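Local atomic coordinates of insect group II chitinase (Ostrinia furnacalis, PDB entry 5Y2A), a protein that hydrolyses chitin in the insect, probably through its family 18 TIM-barrel catalytic domains, of which this is the second. Residues P29-I35 against L69-V74; L282-I287 against V317-D321; K297-D301 against C379-E383; A329-R333 against I366-L370. Where two conformers were deposited one is given. Numbering follows the deposited sequence.

Contact 1: P29-I35 against L69-V74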
# COMPACT_ATOMS: atom_id res chain seq x y z
N PRO A 29 5.21 30.21 -2.04
CA PRO A 29 6.52 30.24 -2.71
C PRO A 29 7.58 30.98 -1.93
O PRO A 29 8.78 30.74 -2.16
CB PRO A 29 6.22 30.92 -4.06
CG PRO A 29 5.02 31.76 -3.79
CD PRO A 29 4.19 30.99 -2.78
N GLU A 30 7.20 31.86 -1.01
CA GLU A 30 8.18 32.54 -0.17
C GLU A 30 8.95 31.57 0.71
O GLU A 30 10.03 31.92 1.19
CB GLU A 30 7.48 33.57 0.72
CG GLU A 30 7.02 34.83 0.02
CD GLU A 30 6.34 35.79 0.98
OE1 GLU A 30 5.90 35.35 2.06
OE2 GLU A 30 6.24 36.99 0.65
N LEU A 31 8.43 30.37 0.93
CA LEU A 31 9.04 29.41 1.84
C LEU A 31 9.91 28.38 1.12
O LEU A 31 10.37 27.43 1.76
CB LEU A 31 7.94 28.70 2.63
CG LEU A 31 7.16 29.57 3.62
CD1 LEU A 31 6.05 28.78 4.31
CD2 LEU A 31 8.11 30.19 4.64
N CYS A 32 10.15 28.55 -0.18
CA CYS A 32 10.97 27.63 -0.95
C CYS A 32 11.91 28.42 -1.84
O CYS A 32 11.53 29.47 -2.36
CB CYS A 32 10.11 26.71 -1.83
SG CYS A 32 8.82 25.81 -0.95
N THR A 33 13.12 27.91 -2.03
CA THR A 33 13.96 28.40 -3.12
C THR A 33 13.80 27.55 -4.37
O THR A 33 13.94 28.06 -5.49
CB THR A 33 15.44 28.42 -2.70
OG1 THR A 33 15.89 27.08 -2.45
CG2 THR A 33 15.62 29.25 -1.44
N HIS A 34 13.50 26.27 -4.18
CA HIS A 34 13.30 25.32 -5.26
C HIS A 34 12.11 24.44 -4.90
O HIS A 34 11.95 24.06 -3.74
CB HIS A 34 14.55 24.46 -5.49
CG HIS A 34 15.80 25.25 -5.77
ND1 HIS A 34 16.45 25.98 -4.79
CD2 HIS A 34 16.50 25.44 -6.91
CE1 HIS A 34 17.50 26.59 -5.33
NE2 HIS A 34 17.55 26.27 -6.61
N ILE A 35 11.27 24.16 -5.89
CA ILE A 35 10.13 23.25 -5.73
C ILE A 35 10.35 22.07 -6.67
O ILE A 35 10.69 22.26 -7.84
CB ILE A 35 8.79 23.95 -6.03
CG1 ILE A 35 8.57 25.10 -5.06
CG2 ILE A 35 7.62 22.96 -5.98
CD1 ILE A 35 7.36 25.94 -5.39
N LEU A 69 4.85 29.44 -10.59
CA LEU A 69 5.39 30.08 -9.40
C LEU A 69 6.79 30.63 -9.61
O LEU A 69 7.29 31.34 -8.73
CB LEU A 69 5.39 29.09 -8.23
CG LEU A 69 3.99 28.66 -7.82
CD1 LEU A 69 4.05 27.53 -6.78
CD2 LEU A 69 3.23 29.86 -7.28
N LYS A 70 7.44 30.31 -10.73
CA LYS A 70 8.76 30.88 -10.96
C LYS A 70 8.71 32.40 -11.06
O LYS A 70 9.75 33.06 -10.88
CB LYS A 70 9.41 30.26 -12.20
CG LYS A 70 8.85 30.71 -13.53
CD LYS A 70 9.73 30.20 -14.66
CE LYS A 70 9.47 28.73 -14.96
NZ LYS A 70 10.43 28.19 -15.97
N SER A 71 7.54 32.99 -11.32
CA SER A 71 7.41 34.44 -11.25
C SER A 71 7.68 34.97 -9.85
O SER A 71 7.93 36.17 -9.69
CB SER A 71 6.02 34.89 -11.72
OG SER A 71 5.04 34.67 -10.73
N HIS A 72 7.61 34.11 -8.83
CA HIS A 72 8.00 34.45 -7.47
C HIS A 72 9.48 34.22 -7.21
O HIS A 72 9.93 34.36 -6.06
CB HIS A 72 7.16 33.65 -6.47
CG HIS A 72 5.72 34.03 -6.48
ND1 HIS A 72 5.14 34.79 -5.49
CD2 HIS A 72 4.74 33.78 -7.38
CE1 HIS A 72 3.86 34.98 -5.77
NE2 HIS A 72 3.59 34.37 -6.91
N GLY A 73 10.25 33.87 -8.23
CA GLY A 73 11.67 33.67 -8.05
C GLY A 73 12.07 32.31 -7.53
O GLY A 73 13.21 32.14 -7.09
N VAL A 74 11.17 31.34 -7.58
CA VAL A 74 11.52 29.98 -7.19
C VAL A 74 11.84 29.21 -8.46
O VAL A 74 11.29 29.49 -9.53
CB VAL A 74 10.39 29.29 -6.39
CG1 VAL A 74 10.08 30.08 -5.14
CG2 VAL A 74 9.15 29.15 -7.25
O HOH W 1 15.19 30.36 -5.94
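Pro29 sets its CG over one face of the His72 imidazole. This CG sits 3.7 Å from the centroid of the His72 ring and 24° off the ring normal, a CH-pi contact. The nearest ring atom is ND1 of His72, 3.5 Å from CG of Pro29. Next to this pair, Val74 fills the space between the two segments. Its CG1 lies 3.3 Å from O of Pro29 and 3.2 Å from O of Cys32, so it packs against backbone as well as side chains. On its other methyl, CG2 of Val74 meets CD1 of Ile35 at 4.1 Å. The same CD1 of Ile35 also reaches CD1 of Leu69 at 3.9 Å. The fold is a TIM barrel, and both segments lead into neighbouring parallel barrel strands, 34-42 and 75-81. The contact therefore lies at the N-terminal ends of these strands, where Thr33 and Ile35 pair through their backbones with Lys75. No direct hydrogen bond joins the two segments. Water 1 bridges them instead, donating to O of Thr33 at 2.7 Å and to O of Gly73 at 2.9 Å. CA of Val74 also approaches O of Thr33 at 3.5 Å in a CA-H...O contact. Cys32 is tied to strand 4-10 by a disulfide to Cys7. Lys70 turns away and forms a salt bridge with Asp118, the first aspartate of the family 18 DGLDLDWE motif.

Contact 2: L282-I287 against V317-D321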
# COMPACT_ATOMS: atom_id res chain seq x y z
N LEU A 282 2.09 8.77 9.53
CA LEU A 282 1.23 9.85 10.01
C LEU A 282 1.87 11.18 9.64
O LEU A 282 3.07 11.36 9.86
CB LEU A 282 1.02 9.79 11.53
CG LEU A 282 0.23 8.61 12.13
CD1 LEU A 282 0.33 8.62 13.66
CD2 LEU A 282 -1.23 8.65 11.68
N SER A 283 1.08 12.09 9.08
CA SER A 283 1.58 13.43 8.82
C SER A 283 1.86 14.15 10.13
O SER A 283 1.35 13.77 11.19
CB SER A 283 0.57 14.24 8.00
OG SER A 283 -0.57 14.56 8.80
N PHE A 284 2.68 15.20 10.05
CA PHE A 284 2.94 15.99 11.25
C PHE A 284 1.64 16.53 11.84
O PHE A 284 1.47 16.53 13.06
CB PHE A 284 3.91 17.13 10.96
CG PHE A 284 4.27 17.94 12.18
CD1 PHE A 284 4.89 17.34 13.27
CD2 PHE A 284 3.95 19.29 12.26
CE1 PHE A 284 5.21 18.08 14.40
CE2 PHE A 284 4.27 20.04 13.39
CZ PHE A 284 4.90 19.42 14.47
N TYR A 285 0.71 16.98 10.99
CA TYR A 285 -0.53 17.54 11.52
C TYR A 285 -1.41 16.45 12.15
O TYR A 285 -2.12 16.73 13.13
CB TYR A 285 -1.29 18.33 10.45
CG TYR A 285 -1.76 17.58 9.22
CD1 TYR A 285 -2.94 16.84 9.23
CD2 TYR A 285 -1.05 17.66 8.02
CE1 TYR A 285 -3.38 16.17 8.09
CE2 TYR A 285 -1.48 16.99 6.88
CZ TYR A 285 -2.66 16.26 6.92
OH TYR A 285 -3.10 15.60 5.79
N GLU A 286 -1.38 15.23 11.61
CA GLU A 286 -2.10 14.13 12.27
C GLU A 286 -1.48 13.83 13.64
O GLU A 286 -2.19 13.45 14.58
CB GLU A 286 -2.09 12.89 11.38
CG GLU A 286 -2.99 13.02 10.16
CD GLU A 286 -2.83 11.89 9.15
OE1 GLU A 286 -1.69 11.42 8.93
OE2 GLU A 286 -3.85 11.47 8.56
N ILE A 287 -0.17 13.97 13.76
CA ILE A 287 0.48 13.78 15.06
C ILE A 287 0.07 14.89 16.02
O ILE A 287 -0.15 14.65 17.21
CB ILE A 287 2.00 13.70 14.87
CG1 ILE A 287 2.37 12.46 14.05
CG2 ILE A 287 2.72 13.70 16.21
CD1 ILE A 287 3.79 12.49 13.56
N VAL A 317 4.63 6.61 17.47
CA VAL A 317 5.04 7.28 16.25
C VAL A 317 6.22 8.20 16.56
O VAL A 317 6.16 9.00 17.50
CB VAL A 317 3.88 8.07 15.59
CG1 VAL A 317 3.31 9.14 16.53
CG2 VAL A 317 4.31 8.68 14.25
N SER A 318 7.28 8.09 15.77
CA SER A 318 8.45 8.95 15.89
C SER A 318 8.46 9.97 14.76
O SER A 318 8.04 9.69 13.65
CB SER A 318 9.74 8.12 15.84
OG SER A 318 9.79 7.34 14.66
N PHE A 319 8.97 11.17 15.06
CA PHE A 319 8.83 12.28 14.13
C PHE A 319 9.77 13.40 14.54
O PHE A 319 10.28 13.42 15.67
CB PHE A 319 7.38 12.80 14.11
CG PHE A 319 6.90 13.28 15.45
CD1 PHE A 319 6.45 12.38 16.42
CD2 PHE A 319 6.91 14.64 15.76
CE1 PHE A 319 6.02 12.83 17.66
CE2 PHE A 319 6.47 15.09 17.00
CZ PHE A 319 6.03 14.18 17.95
N ASP A 320 9.98 14.35 13.63
CA ASP A 320 10.68 15.59 13.93
C ASP A 320 9.66 16.68 14.22
O ASP A 320 8.70 16.87 13.46
CB ASP A 320 11.59 16.02 12.77
CG ASP A 320 12.87 15.23 12.71
OD1 ASP A 320 13.13 14.46 13.65
OD2 ASP A 320 13.63 15.38 11.73
N ASP A 321 9.87 17.41 15.32
CA ASP A 321 9.06 18.56 15.67
C ASP A 321 9.80 19.83 15.29
O ASP A 321 10.87 19.79 14.66
CB ASP A 321 8.69 18.52 17.16
CG ASP A 321 9.87 18.83 18.08
OD1 ASP A 321 11.04 18.60 17.69
OD2 ASP A 321 9.63 19.28 19.21
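This is a buried, mainly apolar contact between a strand end with the first helical turn (282-287) and a strand end with the next loop (317-321). Strands 281-283 and 315-318 both pair antiparallel with the long strand 241-254. Leu282 and Val317 face each other, with CD1 of Leu282 4.0 Å from CG2 of Val317. Ile287, one turn into helix 284-292, sits at the middle. Its CD1 touches CG2 of Val317 at 3.9 Å and CB of Phe319 at 3.6 Å. Its CG2 lies over the face of the Phe319 ring, 3.8 Å from the centroid and 14° off the normal, a CH-pi contact. Phe284 brings CE1 to within 4.1 Å of CD2 of Phe319 and 3.8 Å of O of Asp320. No hydrogen bond crosses between the segments. The helix start is fixed by a capping box: Glu286 N donates to Ser283 OG at 3.0 Å, and Ser283 N donates to Glu286 OE1 at 2.9 Å. Asp321 caps the following helix at Met324 N and pairs with Arg300, while Asp320 pairs with Lys328. The segments belong to the alpha+beta insertion between the seventh barrel strand and the seventh barrel helix, as in other family 18 chitinases that carry it.

Contact 3: K297-D301 against C379-E383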
# COMPACT_ATOMS: atom_id res chain seq x y z
N LYS A 297 1.04 10.99 24.47
CA LYS A 297 2.14 11.45 25.31
C LYS A 297 3.39 11.62 24.47
O LYS A 297 3.75 10.73 23.69
CB LYS A 297 2.40 10.46 26.44
CG LYS A 297 1.22 10.23 27.35
CD LYS A 297 0.70 11.55 27.90
CE LYS A 297 -0.30 11.32 29.03
NZ LYS A 297 -1.70 11.30 28.53
N VAL A 298 4.08 12.74 24.65
CA VAL A 298 5.29 13.06 23.91
C VAL A 298 6.49 12.64 24.73
O VAL A 298 6.60 13.00 25.91
CB VAL A 298 5.35 14.56 23.57
CG1 VAL A 298 6.64 14.89 22.84
CG2 VAL A 298 4.14 14.95 22.73
N HIS A 299 7.40 11.89 24.12
CA HIS A 299 8.63 11.44 24.76
C HIS A 299 9.82 12.07 24.06
O HIS A 299 9.95 11.97 22.83
CB HIS A 299 8.75 9.92 24.72
CG HIS A 299 7.53 9.20 25.22
ND1 HIS A 299 7.50 8.56 26.43
CD2 HIS A 299 6.31 9.03 24.66
CE1 HIS A 299 6.30 8.02 26.61
NE2 HIS A 299 5.56 8.29 25.55
N ARG A 300 10.68 12.72 24.83
CA ARG A 300 11.84 13.41 24.28
C ARG A 300 13.15 12.80 24.77
O ARG A 300 13.22 12.16 25.82
CB ARG A 300 11.82 14.90 24.62
CG ARG A 300 10.65 15.64 24.01
CD ARG A 300 10.79 17.14 24.25
NE ARG A 300 9.74 17.88 23.57
CZ ARG A 300 9.81 18.32 22.31
NH1 ARG A 300 10.90 18.10 21.60
NH2 ARG A 300 8.80 18.99 21.78
N ASP A 301 14.20 13.02 23.97
CA ASP A 301 15.55 12.60 24.31
C ASP A 301 16.30 13.77 24.92
O ASP A 301 16.61 14.74 24.20
CB ASP A 301 16.27 12.09 23.07
CG ASP A 301 17.74 11.81 23.31
OD1 ASP A 301 18.13 11.60 24.48
OD2 ASP A 301 18.50 11.80 22.33
N CYS A 379 7.34 25.76 18.50
CA CYS A 379 6.20 25.47 19.36
C CYS A 379 6.40 24.14 20.07
O CYS A 379 6.97 23.20 19.52
CB CYS A 379 4.90 25.46 18.57
SG CYS A 379 4.54 27.03 17.78
N ILE A 380 5.91 24.08 21.30
CA ILE A 380 6.06 22.91 22.14
C ILE A 380 4.76 22.12 22.04
O ILE A 380 3.70 22.59 22.45
CB ILE A 380 6.39 23.32 23.58
CG1 ILE A 380 7.67 24.17 23.58
CG2 ILE A 380 6.57 22.10 24.46
CD1 ILE A 380 7.48 25.61 24.04
N LEU A 381 4.86 20.93 21.45
CA LEU A 381 3.70 20.10 21.19
C LEU A 381 2.90 19.81 22.46
O LEU A 381 1.66 19.92 22.48
CB LEU A 381 4.16 18.79 20.56
CG LEU A 381 4.22 18.75 19.05
CD1 LEU A 381 4.35 17.30 18.65
CD2 LEU A 381 2.94 19.35 18.54
N HIS A 382 3.59 19.48 23.47
CA HIS A 382 3.10 19.09 24.73
C HIS A 382 2.28 20.19 25.39
O HIS A 382 1.41 19.89 26.12
CB HIS A 382 4.26 18.57 25.64
CG HIS A 382 5.59 18.35 24.96
ND1 HIS A 382 6.60 17.68 25.59
CD2 HIS A 382 6.11 18.77 23.79
CE1 HIS A 382 7.66 17.65 24.84
NE2 HIS A 382 7.39 18.31 23.72
N GLU A 383 2.59 21.43 25.12
CA GLU A 383 1.95 22.59 25.71
C GLU A 383 0.52 22.70 25.18
O GLU A 383 0.31 22.71 23.97
CB GLU A 383 2.73 23.86 25.37
CG GLU A 383 3.58 24.42 26.50
CD GLU A 383 4.34 25.66 26.08
OE1 GLU A 383 3.83 26.38 25.20
OE2 GLU A 383 5.43 25.92 26.63
O HOH W 2 7.48 20.51 19.90
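The apolar part of the contact is centred on Val298. Its CG1 lies over one face of the His382 imidazole, 3.7 Å from the ring centroid and 18° off the normal, a CH-pi contact. Its CG2 is 4.4 Å from CB of Leu381, whose side chain also packs on Cys288 and Phe319. The polar part is centred on Arg300. NH2 of Arg300 donates to NE2 of His382 at 2.5 Å, a very short bond. The imidazole is modelled too close to the guanidinium, so the position of NE2 is less sure. Water 2 accepts a weak bond from NH2 of Arg300 at 2.8 Å. It also donates to O of Cys379 at 2.8 Å and accepts from N of Leu381 at 3.1 Å. Covalently, Cys379 is linked to Cys357 by a disulfide. The firm charge partner of Arg300 is Asp321, through a salt bridge. Toward 379-383 the sounder links are thus the water bridge, weak at Arg300, and the apolar contacts of Val298.

Contact 4: A329-R333 against I366-L370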
# COMPACT_ATOMS: atom_id res chain seq x y z
N ALA A 329 18.35 22.30 10.51
CA ALA A 329 18.68 23.46 9.69
C ALA A 329 19.92 24.17 10.22
O ALA A 329 20.76 24.62 9.44
CB ALA A 329 17.49 24.42 9.63
N GLU A 330 20.06 24.27 11.55
CA GLU A 330 21.25 24.88 12.11
C GLU A 330 22.48 24.01 11.89
O GLU A 330 23.58 24.53 11.69
CB GLU A 330 21.04 25.17 13.60
CG GLU A 330 20.00 26.26 13.82
CD GLU A 330 19.85 26.68 15.27
OE1 GLU A 330 20.09 25.86 16.18
OE2 GLU A 330 19.45 27.85 15.49
N TYR A 331 22.30 22.68 11.90
CA TYR A 331 23.37 21.77 11.52
C TYR A 331 23.84 22.03 10.10
O TYR A 331 25.05 22.06 9.82
CB TYR A 331 22.88 20.33 11.67
CG TYR A 331 23.84 19.26 11.21
CD1 TYR A 331 24.79 18.74 12.07
CD2 TYR A 331 23.77 18.74 9.92
CE1 TYR A 331 25.66 17.73 11.67
CE2 TYR A 331 24.64 17.74 9.51
CZ TYR A 331 25.58 17.24 10.39
OH TYR A 331 26.45 16.24 9.99
N VAL A 332 22.90 22.19 9.17
CA VAL A 332 23.23 22.53 7.79
C VAL A 332 24.06 23.81 7.73
O VAL A 332 25.06 23.89 7.00
CB VAL A 332 21.93 22.67 6.96
CG1 VAL A 332 22.20 23.47 5.68
CG2 VAL A 332 21.37 21.28 6.64
N ARG A 333 23.68 24.82 8.51
CA ARG A 333 24.41 26.07 8.46
C ARG A 333 25.79 25.93 9.11
O ARG A 333 26.78 26.42 8.57
CB ARG A 333 23.60 27.18 9.11
CG ARG A 333 24.11 28.54 8.75
CD ARG A 333 23.07 29.59 9.00
NE ARG A 333 23.63 30.91 8.79
CZ ARG A 333 22.91 32.02 8.72
NH1 ARG A 333 21.59 31.97 8.84
NH2 ARG A 333 23.51 33.19 8.53
N ILE A 366 12.51 26.05 9.18
CA ILE A 366 13.69 25.85 8.34
C ILE A 366 14.06 27.14 7.61
O ILE A 366 15.24 27.49 7.49
CB ILE A 366 13.45 24.68 7.36
CG1 ILE A 366 13.37 23.36 8.15
CG2 ILE A 366 14.54 24.62 6.30
CD1 ILE A 366 12.94 22.14 7.34
N ASN A 367 13.06 27.88 7.11
CA ASN A 367 13.33 29.14 6.42
C ASN A 367 13.90 30.19 7.36
O ASN A 367 14.73 31.01 6.96
CB ASN A 367 12.05 29.67 5.78
CG ASN A 367 11.80 29.06 4.43
OD1 ASN A 367 12.21 29.60 3.41
ND2 ASN A 367 11.15 27.91 4.43
N HIS A 368 13.44 30.19 8.61
CA HIS A 368 13.98 31.08 9.63
C HIS A 368 15.49 30.90 9.78
O HIS A 368 16.25 31.87 9.75
CB HIS A 368 13.24 30.81 10.94
CG HIS A 368 13.84 31.48 12.14
ND1 HIS A 368 13.94 32.85 12.25
CD2 HIS A 368 14.33 30.97 13.29
CE1 HIS A 368 14.50 33.16 13.41
NE2 HIS A 368 14.74 32.03 14.06
N VAL A 369 15.94 29.64 9.90
CA VAL A 369 17.35 29.37 10.13
C VAL A 369 18.18 29.66 8.88
O VAL A 369 19.25 30.28 8.95
CB VAL A 369 17.54 27.91 10.59
CG1 VAL A 369 19.02 27.56 10.64
CG2 VAL A 369 16.87 27.67 11.93
N LEU A 370 17.72 29.17 7.73
CA LEU A 370 18.55 29.17 6.53
C LEU A 370 18.45 30.45 5.72
O LEU A 370 19.39 30.78 4.99
CB LEU A 370 18.19 27.98 5.64
CG LEU A 370 18.47 26.61 6.25
CD1 LEU A 370 18.13 25.53 5.23
CD2 LEU A 370 19.93 26.52 6.68
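Ala329 and Val369 form the centre, with CB of Ala329 3.6 Å from CB of Val369. The small alanine lets the backbones come close: its CA is 5.7 Å from CA of Ile366. CB of Ala329 also meets CG2 of Ile366 at 4.5 Å and CG of Leu370 at 4.1 Å. Further along, CD2 of Leu370 packs on CG1 of Val332 at 3.9 Å and on O of Ala329 at 3.5 Å. Below this layer Val332, Ile366 and Leu370 all touch Ser340 of strand 339-343. Toward the exposed side, the aliphatic part of Glu330 continues the apolar surface, with its CG 3.6 Å from CG1 of Val369. At the polar edge Arg333 reaches across to the other helix. Its NH1 donates to O of Val369 at 2.9 Å. This is the single direct hydrogen bond between the segments. The two helices run in nearly the same direction, with their local axes 9.1 Å apart and crossing at -22°. Strand 339-343 comes between them in sequence and beneath them in space. Helices 322-334 and 361-371 are thus the seventh and eighth barrel helices, side by side on the outside of the beta/alpha barrel, as expected of a TIM barrel.

Overall arrangement
Contacts 1 and 4 belong to the barrel, with centres about 18 Å apart. They meet where O of Leu31 lies 2.8 Å from ND2 of Asn367, a probable hydrogen bond that joins the loop before strand 34-42 to the last barrel helix. Contacts 2 and 3 lie close together, their centres about 11 Å apart. The salt bridge from NH2 of Arg300 to OD2 of Asp321 (2.7 Å) and the packing of Phe319 on Leu381 connect them. Contact 2 leads on to contact 4, since helix 322-334 follows strand 315-318. Beyond contact 4, Tyr331 OH hydrogen-bonds to OD1 of Asn225, beside the bound NAG, probably an N-linked sugar and not substrate, about 12 Å from the Glu330 side chain.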